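Local coordinates for pumilio domain-containing protein C56F2.08c (Schizosaccharomyces pombe, PDB 6NX5), which binds RNA through distinct modules, a PUF domain and the N-terminal RNA recognition motif seen here, and probably targets AU-rich 3'-UTR regions of mRNA, at the interface of chains A and B. Numbering follows the deposited sequence. Chains: chain A/B, Pumilio domain-containing protein C56F2.08c.

The interface of chains A and B. Residues chain A 5, 7, 74-77; chain B 7, 34-36, 43.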
loop_
_atom_site.group_PDB
_atom_site.type_symbol
_atom_site.label_atom_id
_atom_site.label_comp_id
_atom_site.label_asym_id
_atom_site.label_seq_id
_atom_site.Cartn_x
_atom_site.Cartn_y
_atom_site.Cartn_z
ATOM N N MET A 5 5.082 6.492 -0.712
ATOM C CA MET A 5 4.162 5.615 0.000
ATOM C C MET A 5 4.931 4.683 0.920
ATOM O O MET A 5 5.930 4.078 0.506
ATOM C CB MET A 5 3.331 4.771 -0.965
ATOM C CG MET A 5 2.445 5.590 -1.885
ATOM S SD MET A 5 0.984 6.095 -0.959
ATOM C CE MET A 5 -0.203 6.389 -2.245
ATOM N N TYR A 7 4.199 1.306 3.320
ATOM C CA TYR A 7 3.326 0.210 3.711
ATOM C C TYR A 7 3.694 -0.188 5.134
ATOM O O TYR A 7 4.831 -0.585 5.394
ATOM C CB TYR A 7 3.466 -0.968 2.743
ATOM C CG TYR A 7 2.733 -2.208 3.207
ATOM C CD1 TYR A 7 1.349 -2.234 3.290
ATOM C CD2 TYR A 7 3.440 -3.326 3.596
ATOM C CE1 TYR A 7 0.687 -3.370 3.728
ATOM C CE2 TYR A 7 2.795 -4.455 4.040
ATOM C CZ TYR A 7 1.425 -4.467 4.104
ATOM O OH TYR A 7 0.798 -5.608 4.539
ATOM N N MET A 74 7.712 -0.290 5.180
ATOM C CA MET A 74 8.376 -0.527 3.907
ATOM C C MET A 74 8.121 0.656 2.991
ATOM O O MET A 74 6.964 1.044 2.776
ATOM C CB MET A 74 7.888 -1.823 3.269
ATOM C CG MET A 74 8.230 -3.054 4.086
ATOM S SD MET A 74 6.975 -4.356 4.014
ATOM C CE MET A 74 6.841 -4.623 2.247
ATOM N N LEU A 75 9.193 1.234 2.477
ATOM C CA LEU A 75 9.088 2.334 1.529
ATOM C C LEU A 75 8.932 1.775 0.122
ATOM O O LEU A 75 9.815 1.058 -0.368
ATOM C CB LEU A 75 10.332 3.215 1.654
ATOM C CG LEU A 75 10.553 4.285 0.604
ATOM C CD1 LEU A 75 9.403 5.279 0.601
ATOM C CD2 LEU A 75 11.875 4.977 0.916
ATOM N N ALA A 76 7.835 2.138 -0.549
ATOM C CA ALA A 76 7.671 1.703 -1.926
ATOM C C ALA A 76 8.636 2.471 -2.823
ATOM O O ALA A 76 9.155 3.530 -2.461
ATOM C CB ALA A 76 6.231 1.928 -2.413
ATOM N N LYS A 77 8.882 1.916 -4.008
ATOM C CA LYS A 77 9.630 2.617 -5.024
ATOM C C LYS A 77 8.799 3.783 -5.558
ATOM O O LYS A 77 7.576 3.812 -5.385
ATOM C CB LYS A 77 9.979 1.659 -6.167
ATOM C CG LYS A 77 11.205 0.787 -5.888
ATOM C CD LYS A 77 11.477 -0.119 -7.069
ATOM C CE LYS A 77 10.554 -1.336 -7.046
ATOM N NZ LYS A 77 10.468 -1.990 -8.378
ATOM N N TYR B 7 -4.311 -2.527 -2.220
ATOM C CA TYR B 7 -3.015 -3.115 -1.939
ATOM C C TYR B 7 -3.041 -4.555 -2.413
ATOM O O TYR B 7 -3.881 -5.340 -1.964
ATOM C CB TYR B 7 -2.677 -3.037 -0.450
ATOM C CG TYR B 7 -1.387 -3.748 -0.103
ATOM C CD1 TYR B 7 -0.168 -3.270 -0.573
ATOM C CD2 TYR B 7 -1.393 -4.882 0.677
ATOM C CE1 TYR B 7 1.018 -3.921 -0.274
ATOM C CE2 TYR B 7 -0.211 -5.529 0.986
ATOM C CZ TYR B 7 0.987 -5.040 0.499
ATOM O OH TYR B 7 2.180 -5.694 0.805
ATOM N N TRP B 34 2.503 2.024 -7.274
ATOM C CA TRP B 34 3.746 1.975 -6.507
ATOM C C TRP B 34 4.103 0.512 -6.261
ATOM O O TRP B 34 3.312 -0.219 -5.658
ATOM C CB TRP B 34 3.613 2.689 -5.161
ATOM C CG TRP B 34 3.463 4.168 -5.162
ATOM C CD1 TRP B 34 4.434 5.113 -4.883
ATOM C CD2 TRP B 34 2.245 4.891 -5.360
ATOM N NE1 TRP B 34 3.881 6.379 -4.924
ATOM C CE2 TRP B 34 2.548 6.272 -5.226
ATOM C CE3 TRP B 34 0.935 4.507 -5.667
ATOM C CZ2 TRP B 34 1.578 7.256 -5.383
ATOM C CZ3 TRP B 34 -0.039 5.495 -5.816
ATOM C CH2 TRP B 34 0.300 6.858 -5.674
ATOM N N MET B 35 5.264 0.076 -6.744
ATOM C CA MET B 35 5.737 -1.271 -6.440
ATOM C C MET B 35 6.540 -1.293 -5.145
ATOM O O MET B 35 7.245 -0.336 -4.817
ATOM C CB MET B 35 6.616 -1.826 -7.568
ATOM C CG MET B 35 5.988 -1.810 -8.957
ATOM S SD MET B 35 4.511 -2.816 -9.082
ATOM C CE MET B 35 5.092 -4.435 -8.580
ATOM N N LEU B 36 6.424 -2.389 -4.403
ATOM C CA LEU B 36 7.204 -2.607 -3.193
ATOM C C LEU B 36 8.216 -3.713 -3.457
ATOM O O LEU B 36 7.859 -4.757 -4.007
ATOM C CB LEU B 36 6.290 -2.959 -2.017
ATOM C CG LEU B 36 5.499 -1.714 -1.610
ATOM C CD1 LEU B 36 4.008 -1.946 -1.737
ATOM C CD2 LEU B 36 5.860 -1.239 -0.226
ATOM N N ILE B 43 0.810 -1.053 -4.718
ATOM C CA ILE B 43 -0.297 -0.164 -4.376
ATOM C C ILE B 43 -0.839 0.381 -5.688
ATOM O O ILE B 43 -0.068 0.927 -6.486
ATOM C CB ILE B 43 0.171 0.988 -3.472
ATOM C CG1 ILE B 43 0.720 0.415 -2.164
ATOM C CG2 ILE B 43 -0.977 1.950 -3.214
ATOM C CD1 ILE B 43 1.542 1.420 -1.324
#
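Two copies of the RNA recognition motif (RRM) meet through their beta-sheets, the surface with which this family typically binds RNA, and, on chain A, through the segment following strand 72-75; the structure alone does not show whether the pairing occurs outside the crystal. CB of A:Met5, on strand 4-9, lies 3.8 Å from CD1 of B:Ile43. CG, anti to the carbonyl carbon, then sits over the indole face of B:Trp34, 3.3 Å from the centroid of the five-membered ring. A bend at chi2 (-79°) lets the thioether chain run on across that face, so that the terminal methyl CE is 3.6 Å from the centroid of the six-membered ring; both are CH-pi contacts. An alanine in place of B:Trp34 would remove the indole and would probably leave A:Met5 without its aromatic platform, loosening this end of the patch. Further along, A:Tyr7 and B:Tyr7 stack face to face with planes 15° apart and centroids separated by 4.3 Å. The stack is offset: the phenol OH of B:Tyr7 lies above the rim of the A:Tyr7 ring, 3.5 Å from CE2. Between the methionine-indole contact and the tyrosine stack, CG of B:Leu36 packs against CB of A:Ala76 at 3.8 Å, while its CD2 branch reaches CB of A:Tyr7. The backbone N-H of A:Lys77, a poorly ordered residue, donates a hydrogen bond to the carbonyl O of B:Met35 (N to O 2.9 Å), almost along the C=O axis (179°).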